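Long-range contact in racemase, putative (Roseobacter denitrificans, PDB 3TCS), which probably acts as a magnesium-dependent racemase or dehydratase of the mandelate racemase branch of the enolase superfamily, and here holds D-alanine at its metal: residues L222-Y236 and V245-D259. Numbering follows the deposited sequence.
With MG (magnesium ion), chain J; MG (magnesium ion), chain K; DAL (D-alanine), chain L.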
ATOM      1  N   LEU B 222      23.174   6.722  23.158  1.00 11.22           N
ATOM      2  CA  LEU B 222      23.416   7.704  22.105  1.00 10.03           C
ATOM      3  C   LEU B 222      23.640   9.081  22.725  1.00 10.67           C
ATOM      4  O   LEU B 222      24.585   9.788  22.370  1.00 11.50           O
ATOM      5  CB  LEU B 222      22.225   7.745  21.136  1.00  8.90           C
ATOM      6  CG  LEU B 222      21.989   6.463  20.327  1.00  9.43           C
ATOM      7  CD1 LEU B 222      20.646   6.542  19.608  1.00  8.00           C
ATOM      8  CD2 LEU B 222      23.132   6.263  19.334  1.00  7.67           C
ATOM      9  N   GLN B 223      22.775   9.465  23.657  1.00 10.18           N
ATOM     10  CA  GLN B 223      22.921  10.758  24.315  1.00 11.80           C
ATOM     11  C   GLN B 223      24.244  10.826  25.082  1.00 12.09           C
ATOM     12  O   GLN B 223      24.884  11.876  25.122  1.00 10.47           O
ATOM     13  CB  GLN B 223      21.748  11.006  25.267  1.00 12.23           C
ATOM     14  CG  GLN B 223      20.396  10.971  24.572  1.00 11.05           C
ATOM     15  CD  GLN B 223      19.241  11.208  25.518  1.00 13.79           C
ATOM     16  OE1 GLN B 223      19.371  11.045  26.737  1.00 15.82           O
ATOM     17  NE2 GLN B 223      18.096  11.577  24.964  1.00  8.49           N
ATOM     18  N   ASP B 224      24.658   9.708  25.677  1.00 12.12           N
ATOM     19  CA  ASP B 224      25.914   9.662  26.434  1.00 14.11           C
ATOM     20  C   ASP B 224      27.138   9.903  25.554  1.00 14.28           C
ATOM     21  O   ASP B 224      28.218  10.205  26.061  1.00 13.57           O
ATOM     22  CB  ASP B 224      26.098   8.311  27.140  1.00 15.95           C
ATOM     23  CG  ASP B 224      25.107   8.087  28.264  1.00 19.46           C
ATOM     24  OD1 ASP B 224      24.528   9.070  28.771  1.00 20.84           O
ATOM     25  OD2 ASP B 224      24.922   6.914  28.650  1.00 21.36           O
ATOM     26  N   HIS B 225      26.987   9.748  24.243  1.00 12.33           N
ATOM     27  CA  HIS B 225      28.110   9.973  23.346  1.00 12.53           C
ATOM     28  C   HIS B 225      27.862  11.080  22.329  1.00 12.82           C
ATOM     29  O   HIS B 225      28.487  11.124  21.269  1.00 12.56           O
ATOM     30  CB  HIS B 225      28.500   8.676  22.641  1.00 13.32           C
ATOM     31  CG  HIS B 225      29.029   7.636  23.576  1.00 13.37           C
ATOM     32  ND1 HIS B 225      28.207   6.799  24.298  1.00 15.39           N
ATOM     33  CD2 HIS B 225      30.293   7.352  23.969  1.00 14.71           C
ATOM     34  CE1 HIS B 225      28.941   6.044  25.097  1.00 15.77           C
ATOM     35  NE2 HIS B 225      30.211   6.361  24.916  1.00 15.40           N
ATOM     36  N   GLY B 226      26.938  11.969  22.665  1.00 12.48           N
ATOM     37  CA  GLY B 226      26.654  13.104  21.811  1.00 13.16           C
ATOM     38  C   GLY B 226      26.004  12.909  20.454  1.00 11.55           C
ATOM     39  O   GLY B 226      26.073  13.821  19.638  1.00 13.40           O
ATOM     40  N   PHE B 227      25.399  11.753  20.185  1.00 10.88           N
ATOM     41  CA  PHE B 227      24.723  11.564  18.897  1.00 10.73           C
ATOM     42  C   PHE B 227      23.569  12.566  18.869  1.00 11.36           C
ATOM     43  O   PHE B 227      23.028  12.914  19.912  1.00 12.26           O
ATOM     44  CB  PHE B 227      24.170  10.140  18.756  1.00  8.57           C
ATOM     45  CG  PHE B 227      25.166   9.144  18.234  1.00  9.47           C
ATOM     46  CD1 PHE B 227      26.341   8.878  18.930  1.00 10.75           C
ATOM     47  CD2 PHE B 227      24.915   8.448  17.053  1.00  9.69           C
ATOM     48  CE1 PHE B 227      27.253   7.927  18.460  1.00  9.93           C
ATOM     49  CE2 PHE B 227      25.813   7.500  16.573  1.00  8.80           C
ATOM     50  CZ  PHE B 227      26.988   7.237  17.280  1.00 10.96           C
ATOM     51  N   CYS B 228      23.175  13.015  17.683  1.00 10.90           N
ATOM     52  CA  CYS B 228      22.104  14.006  17.593  1.00 11.35           C
ATOM     53  C   CYS B 228      20.903  13.564  16.771  1.00 10.81           C
ATOM     54  O   CYS B 228      19.982  14.349  16.560  1.00 11.08           O
ATOM     55  CB  CYS B 228      22.655  15.289  16.978  1.00 13.69           C
ATOM     56  SG  CYS B 228      23.223  15.074  15.267  1.00 22.67           S
ATOM     57  N   HIS B 229      20.881  12.304  16.350  1.00  9.47           N
ATOM     58  CA  HIS B 229      19.808  11.828  15.482  1.00  9.24           C
ATOM     59  C   HIS B 229      19.578  10.323  15.683  1.00  8.12           C
ATOM     60  O   HIS B 229      20.474   9.524  15.450  1.00  9.47           O
ATOM     61  CB  HIS B 229      20.257  12.177  14.052  1.00  9.15           C
ATOM     62  CG  HIS B 229      19.344  11.720  12.961  1.00 10.50           C
ATOM     63  ND1 HIS B 229      18.782  12.599  12.062  1.00 10.83           N
ATOM     64  CD2 HIS B 229      19.027  10.480  12.521  1.00 10.89           C
ATOM     65  CE1 HIS B 229      18.168  11.921  11.110  1.00 10.95           C
ATOM     66  NE2 HIS B 229      18.303  10.632  11.362  1.00 11.87           N
ATOM     67  N   PHE B 230      18.382   9.958  16.145  1.00  6.54           N
ATOM     68  CA  PHE B 230      18.011   8.561  16.399  1.00  6.87           C
ATOM     69  C   PHE B 230      16.843   8.227  15.471  1.00  8.08           C
ATOM     70  O   PHE B 230      15.686   8.569  15.746  1.00  7.56           O
ATOM     71  CB  PHE B 230      17.609   8.400  17.874  1.00  6.97           C
ATOM     72  CG  PHE B 230      17.424   6.967  18.318  1.00  7.26           C
ATOM     73  CD1 PHE B 230      17.781   5.903  17.495  1.00  8.68           C
ATOM     74  CD2 PHE B 230      16.914   6.691  19.583  1.00  9.14           C
ATOM     75  CE1 PHE B 230      17.633   4.581  17.930  1.00  7.80           C
ATOM     76  CE2 PHE B 230      16.762   5.380  20.029  1.00  6.32           C
ATOM     77  CZ  PHE B 230      17.121   4.322  19.203  1.00  8.57           C
ATOM     78  N   GLU B 231      17.153   7.542  14.376  1.00  7.28           N
ATOM     79  CA  GLU B 231      16.151   7.222  13.368  1.00  7.85           C
ATOM     80  C   GLU B 231      15.422   5.889  13.475  1.00  8.37           C
ATOM     81  O   GLU B 231      16.031   4.844  13.725  1.00  9.90           O
ATOM     82  CB  GLU B 231      16.794   7.331  11.982  1.00  7.45           C
ATOM     83  CG  GLU B 231      15.816   7.298  10.817  1.00 10.98           C
ATOM     84  CD  GLU B 231      16.484   7.693   9.507  1.00 11.73           C
ATOM     85  OE1 GLU B 231      17.447   8.486   9.556  1.00 11.78           O
ATOM     86  OE2 GLU B 231      16.037   7.234   8.435  1.00  9.83           O
ATOM     87  N   GLU B 232      14.106   5.957  13.266  1.00  6.49           N
ATOM     88  CA  GLU B 232      13.217   4.796  13.273  1.00  8.08           C
ATOM     89  C   GLU B 232      13.535   3.794  14.380  1.00  9.24           C
ATOM     90  O   GLU B 232      13.861   2.632  14.119  1.00  7.97           O
ATOM     91  CB  GLU B 232      13.286   4.114  11.904  1.00  8.40           C
ATOM     92  CG  GLU B 232      12.074   3.275  11.558  1.00  8.08           C
ATOM     93  CD  GLU B 232      12.129   2.764  10.127  1.00 11.42           C
ATOM     94  OE1 GLU B 232      12.266   3.600   9.212  1.00 12.15           O
ATOM     95  OE2 GLU B 232      12.036   1.535   9.919  1.00 12.06           O
ATOM     96  N   PRO B 233      13.436   4.233  15.642  1.00  8.70           N
ATOM     97  CA  PRO B 233      13.726   3.344  16.768  1.00  8.99           C
ATOM     98  C   PRO B 233      12.800   2.136  16.870  1.00 11.61           C
ATOM     99  O   PRO B 233      13.247   1.036  17.197  1.00 10.98           O
ATOM    100  CB  PRO B 233      13.602   4.268  17.977  1.00  9.78           C
ATOM    101  CG  PRO B 233      12.582   5.273  17.534  1.00  9.56           C
ATOM    102  CD  PRO B 233      13.013   5.562  16.114  1.00  9.36           C
ATOM    103  N   CYS B 234      11.514   2.348  16.585  1.00 10.07           N
ATOM    104  CA  CYS B 234      10.514   1.285  16.674  1.00 11.42           C
ATOM    105  C   CYS B 234       9.837   1.004  15.339  1.00 11.03           C
ATOM    106  O   CYS B 234       9.969   1.782  14.391  1.00 11.21           O
ATOM    107  CB  CYS B 234       9.433   1.678  17.688  1.00 11.06           C
ATOM    108  SG  CYS B 234      10.050   2.193  19.303  1.00 13.76           S
ATOM    109  N   PRO B 235       9.101  -0.120  15.244  1.00 11.39           N
ATOM    110  CA  PRO B 235       8.408  -0.449  13.993  1.00 10.99           C
ATOM    111  C   PRO B 235       7.711   0.822  13.507  1.00 11.85           C
ATOM    112  O   PRO B 235       6.910   1.416  14.231  1.00 11.84           O
ATOM    113  CB  PRO B 235       7.433  -1.536  14.423  1.00 11.72           C
ATOM    114  CG  PRO B 235       8.246  -2.289  15.455  1.00 12.78           C
ATOM    115  CD  PRO B 235       8.881  -1.166  16.262  1.00 11.01           C
ATOM    116  N   TYR B 236       8.023   1.242  12.287  1.00 10.83           N
ATOM    117  CA  TYR B 236       7.468   2.481  11.752  1.00 11.49           C
ATOM    118  C   TYR B 236       5.949   2.586  11.706  1.00 12.52           C
ATOM    119  O   TYR B 236       5.407   3.694  11.740  1.00 12.73           O
ATOM    120  CB  TYR B 236       8.063   2.768  10.366  1.00 10.61           C
ATOM    121  CG  TYR B 236       7.493   1.954   9.223  1.00 11.71           C
ATOM    122  CD1 TYR B 236       6.253   2.270   8.666  1.00 13.32           C
ATOM    123  CD2 TYR B 236       8.215   0.893   8.670  1.00 12.42           C
ATOM    124  CE1 TYR B 236       5.745   1.550   7.579  1.00 12.86           C
ATOM    125  CE2 TYR B 236       7.718   0.165   7.584  1.00 12.13           C
ATOM    126  CZ  TYR B 236       6.485   0.500   7.044  1.00 13.47           C
ATOM    127  OH  TYR B 236       6.007  -0.206   5.959  1.00 12.17           O
ATOM    128  N   VAL B 245       9.114   6.981  22.614  1.00 12.63           N
ATOM    129  CA  VAL B 245      10.558   7.167  22.581  1.00 11.03           C
ATOM    130  C   VAL B 245      10.883   8.652  22.437  1.00 10.99           C
ATOM    131  O   VAL B 245      11.692   9.199  23.185  1.00  9.95           O
ATOM    132  CB  VAL B 245      11.181   6.380  21.406  1.00 10.52           C
ATOM    133  CG1 VAL B 245      12.700   6.554  21.401  1.00 10.53           C
ATOM    134  CG2 VAL B 245      10.816   4.906  21.527  1.00  8.71           C
ATOM    135  N   THR B 246      10.250   9.299  21.465  1.00 10.17           N
ATOM    136  CA  THR B 246      10.457  10.722  21.239  1.00 11.27           C
ATOM    137  C   THR B 246      10.211  11.497  22.541  1.00 12.31           C
ATOM    138  O   THR B 246      11.009  12.352  22.929  1.00 11.45           O
ATOM    139  CB  THR B 246       9.492  11.244  20.150  1.00 12.29           C
ATOM    140  OG1 THR B 246       9.748  10.554  18.923  1.00 11.70           O
ATOM    141  CG2 THR B 246       9.668  12.739  19.933  1.00 11.74           C
ATOM    142  N   ASP B 247       9.114  11.181  23.218  1.00 12.75           N
ATOM    143  CA  ASP B 247       8.773  11.871  24.459  1.00 14.27           C
ATOM    144  C   ASP B 247       9.759  11.618  25.596  1.00 14.25           C
ATOM    145  O   ASP B 247      10.026  12.513  26.400  1.00 14.82           O
ATOM    146  CB  ASP B 247       7.357  11.489  24.912  1.00 15.44           C
ATOM    147  CG  ASP B 247       6.274  12.036  23.983  1.00 18.95           C
ATOM    148  OD1 ASP B 247       6.553  12.997  23.237  1.00 19.25           O
ATOM    149  OD2 ASP B 247       5.141  11.516  24.008  1.00 18.39           O
ATOM    150  N   ALA B 248      10.316  10.411  25.655  1.00 14.10           N
ATOM    151  CA  ALA B 248      11.254  10.052  26.719  1.00 13.44           C
ATOM    152  C   ALA B 248      12.687  10.531  26.512  1.00 14.55           C
ATOM    153  O   ALA B 248      13.397  10.807  27.481  1.00 13.92           O
ATOM    154  CB  ALA B 248      11.253   8.539  26.917  1.00 14.14           C
ATOM    155  N   LEU B 249      13.106  10.633  25.255  1.00 11.72           N
ATOM    156  CA  LEU B 249      14.467  11.037  24.927  1.00 13.10           C
ATOM    157  C   LEU B 249      14.651  12.500  24.554  1.00 13.58           C
ATOM    158  O   LEU B 249      13.743  13.136  24.015  1.00 12.89           O
ATOM    159  CB  LEU B 249      14.987  10.186  23.769  1.00 11.68           C
ATOM    160  CG  LEU B 249      15.124   8.683  24.002  1.00 12.35           C
ATOM    161  CD1 LEU B 249      15.624   8.031  22.717  1.00 11.65           C
ATOM    162  CD2 LEU B 249      16.100   8.426  25.145  1.00 11.64           C
ATOM    163  N   ASP B 250      15.841  13.022  24.844  1.00 14.14           N
ATOM    164  CA  ASP B 250      16.183  14.400  24.507  1.00 14.63           C
ATOM    165  C   ASP B 250      16.668  14.426  23.061  1.00 14.03           C
ATOM    166  O   ASP B 250      16.346  15.338  22.304  1.00 13.25           O
ATOM    167  CB  ASP B 250      17.297  14.928  25.416  1.00 18.56           C
ATOM    168  CG  ASP B 250      16.839  15.130  26.850  1.00 25.27           C
ATOM    169  OD1 ASP B 250      15.763  15.735  27.050  1.00 26.90           O
ATOM    170  OD2 ASP B 250      17.560  14.695  27.776  1.00 28.70           O
ATOM    171  N   ILE B 251      17.454  13.421  22.689  1.00 12.03           N
ATOM    172  CA  ILE B 251      17.994  13.324  21.332  1.00 11.35           C
ATOM    173  C   ILE B 251      16.846  13.326  20.320  1.00  9.47           C
ATOM    174  O   ILE B 251      15.784  12.778  20.593  1.00 10.48           O
ATOM    175  CB  ILE B 251      18.836  12.030  21.178  1.00 10.96           C
ATOM    176  CG1 ILE B 251      19.493  11.981  19.797  1.00 11.07           C
ATOM    177  CG2 ILE B 251      17.961  10.806  21.396  1.00 11.27           C
ATOM    178  CD1 ILE B 251      20.499  10.849  19.656  1.00 10.14           C
ATOM    179  N   ASP B 252      17.049  13.958  19.164  1.00  9.23           N
ATOM    180  CA  ASP B 252      16.000  13.998  18.145  1.00 10.26           C
ATOM    181  C   ASP B 252      15.674  12.587  17.645  1.00 10.65           C
ATOM    182  O   ASP B 252      16.576  11.805  17.347  1.00 10.22           O
ATOM    183  CB  ASP B 252      16.426  14.842  16.931  1.00  9.56           C
ATOM    184  CG  ASP B 252      16.389  16.344  17.193  1.00 13.35           C
ATOM    185  OD1 ASP B 252      15.643  16.803  18.087  1.00 12.97           O
ATOM    186  OD2 ASP B 252      17.099  17.072  16.472  1.00 15.91           O
ATOM    187  N   VAL B 253      14.384  12.271  17.562  1.00 10.69           N
ATOM    188  CA  VAL B 253      13.933  10.979  17.052  1.00 10.15           C
ATOM    189  C   VAL B 253      13.295  11.296  15.702  1.00 10.29           C
ATOM    190  O   VAL B 253      12.466  12.203  15.593  1.00  9.51           O
ATOM    191  CB  VAL B 253      12.901  10.319  17.984  1.00 10.85           C
ATOM    192  CG1 VAL B 253      12.315   9.068  17.325  1.00  9.31           C
ATOM    193  CG2 VAL B 253      13.577   9.944  19.298  1.00 10.32           C
ATOM    194  N   THR B 254      13.681  10.545  14.679  1.00  9.87           N
ATOM    195  CA  THR B 254      13.204  10.804  13.327  1.00 10.00           C
ATOM    196  C   THR B 254      12.565   9.596  12.651  1.00 10.05           C
ATOM    197  O   THR B 254      12.729   8.463  13.097  1.00  9.46           O
ATOM    198  CB  THR B 254      14.383  11.264  12.457  1.00 10.54           C
ATOM    199  OG1 THR B 254      15.163  10.122  12.079  1.00 11.55           O
ATOM    200  CG2 THR B 254      15.286  12.210  13.244  1.00  8.35           C
ATOM    201  N   GLY B 255      11.839   9.840  11.565  1.00 11.10           N
ATOM    202  CA  GLY B 255      11.215   8.738  10.853  1.00 10.32           C
ATOM    203  C   GLY B 255      10.266   9.187   9.759  1.00 10.21           C
ATOM    204  O   GLY B 255      10.052  10.387   9.570  1.00  8.08           O
ATOM    205  N   GLY B 256       9.721   8.214   9.031  1.00  9.49           N
ATOM    206  CA  GLY B 256       8.766   8.501   7.975  1.00  9.45           C
ATOM    207  C   GLY B 256       9.124   8.014   6.584  1.00  9.29           C
ATOM    208  O   GLY B 256       8.294   8.094   5.682  1.00  8.33           O
ATOM    209  N   GLU B 257      10.325   7.472   6.398  1.00  7.42           N
ATOM    210  CA  GLU B 257      10.728   7.053   5.056  1.00  9.66           C
ATOM    211  C   GLU B 257       9.824   6.047   4.344  1.00  9.77           C
ATOM    212  O   GLU B 257       9.716   6.091   3.118  1.00 11.22           O
ATOM    213  CB  GLU B 257      12.172   6.544   5.057  1.00  8.35           C
ATOM    214  CG  GLU B 257      12.384   5.215   5.744  1.00 11.61           C
ATOM    215  CD  GLU B 257      13.855   4.906   5.906  1.00 13.32           C
ATOM    216  OE1 GLU B 257      14.560   5.731   6.521  1.00 11.06           O
ATOM    217  OE2 GLU B 257      14.303   3.848   5.416  1.00 13.76           O
ATOM    218  N   GLN B 258       9.177   5.152   5.089  1.00  9.78           N
ATOM    219  CA  GLN B 258       8.284   4.167   4.468  1.00 11.40           C
ATOM    220  C   GLN B 258       6.832   4.629   4.393  1.00 12.08           C
ATOM    221  O   GLN B 258       5.967   3.896   3.910  1.00 12.52           O
ATOM    222  CB  GLN B 258       8.302   2.839   5.222  1.00 11.33           C
ATOM    223  CG  GLN B 258       9.538   1.989   5.025  1.00 12.46           C
ATOM    224  CD  GLN B 258      10.640   2.306   6.019  1.00 14.41           C
ATOM    225  OE1 GLN B 258      10.400   2.903   7.069  1.00 14.20           O
ATOM    226  NE2 GLN B 258      11.851   1.886   5.699  1.00 11.23           N
ATOM    227  N   ASP B 259       6.552   5.832   4.876  1.00 10.57           N
ATOM    228  CA  ASP B 259       5.183   6.327   4.842  1.00 11.44           C
ATOM    229  C   ASP B 259       4.833   6.980   3.513  1.00 10.25           C
ATOM    230  O   ASP B 259       5.426   7.985   3.126  1.00  9.11           O
ATOM    231  CB  ASP B 259       4.963   7.284   6.008  1.00 11.30           C
ATOM    232  CG  ASP B 259       4.954   6.561   7.337  1.00 15.23           C
ATOM    233  OD1 ASP B 259       3.911   5.953   7.667  1.00 17.71           O
ATOM    234  OD2 ASP B 259       5.992   6.567   8.038  1.00 16.11           O
TER
HETATM  235 MG    MG J 368      16.152   5.347   7.737  1.00 10.98          MG
HETATM  236 MG    MG K 369      12.238  13.984  22.913  1.00 14.56          MG
HETATM  237  N   DAL L 370      17.629   6.244   6.119  1.00 11.02           N
HETATM  238  CA  DAL L 370      18.274   4.945   5.861  1.00 13.70           C
HETATM  239  CB  DAL L 370      18.990   4.961   4.518  1.00  9.29           C
HETATM  240  C   DAL L 370      17.245   3.865   5.852  1.00 13.37           C
HETATM  241  O   DAL L 370      16.581   3.666   6.817  1.00 20.29           O
HETATM  242  O   HOH W   1      19.252  15.887  19.051  1.00 11.50           O
HETATM  243  O   HOH W   2      19.203  16.273  14.888  1.00 12.28           O
HETATM  244  O   HOH W   3      10.304   5.662   9.752  1.00 14.31           O
HETATM  245  O   HOH W   4      14.988   4.100   8.962  1.00 10.81           O
HETATM  246  O   HOH W   5       6.359   5.908  10.615  1.00 15.57           O
HETATM  247  O   HOH W   6       3.260   4.706   9.674  1.00 19.91           O
HETATM  248  O   HOH W   7      11.398  14.748  24.592  1.00 11.64           O
HETATM  249  O   HOH W   8      13.500  15.847  22.745  1.00 15.39           O
HETATM  250  O   HOH W   9      13.240  13.401  21.049  1.00 13.23           O
HETATM  251  O   HOH W  10      10.900  15.112  21.674  1.00 12.91           O
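L222, at the end of helix 212-224, sets CB 3.8 Å from I251 CD1, and F227 CB meets the same methyl after the Schellman motif that ends the helix, with G226 as its C-prime residue. I251 reaches them because CG1 stands anti to its backbone N (chi1 -175°), carrying CD1 forward past F227 O. Two waters donate to C228 O; one accepts from D252 N, the other also donates to D252 OD2, bridging the two backbones just before the firm ladder at F230. H229 then lays a ring face under T254 CG2, a CH-pi contact 3.7 Å from the methyl to the ring centroid. In the ring plane, H229 NE2 donates almost straight to E231 OE1 (2.9 Å), an oxygen also salt-bridged to K167. F230 forms the parallel ladder: its N gives to D252 O, and its O takes T254 N at 3.0 Å from above the carbonyl plane. Its ring turns the other way, L249 CD1 at the edge near CD2, while L222 CD1 and P233 CB cover opposite faces. E231, its chain extended, binds magnesium through OE2 at 2.0 Å; the E257 side chain crosses it at about a right angle and binds through OE1 at the same length, its OE2 salt-bridged to K94 of the second subunit. E232 N closes the ladder on T254 O; water links its OE1 to G256 N, and OE2 is hydrogen-bonded with S208 OG. P233 and C234 pack on V245, joining helix 239-248 to the strands of this beta-alpha-beta unit. Y236 receives Q258 CB over one ring face, 3.6 Å from CB to the centroid, while its OH bonds H93 O of the second subunit. Neighbouring barrel strands thus deliver two carboxylates to one magnesium, completed by D205, a water and chelating D-alanine; the cation probably offsets repulsion between E231 OE2 and E257 OE1, only 2.8 Å apart, while H229 and K167 hold E231 OE1 and leave OE2 to the metal.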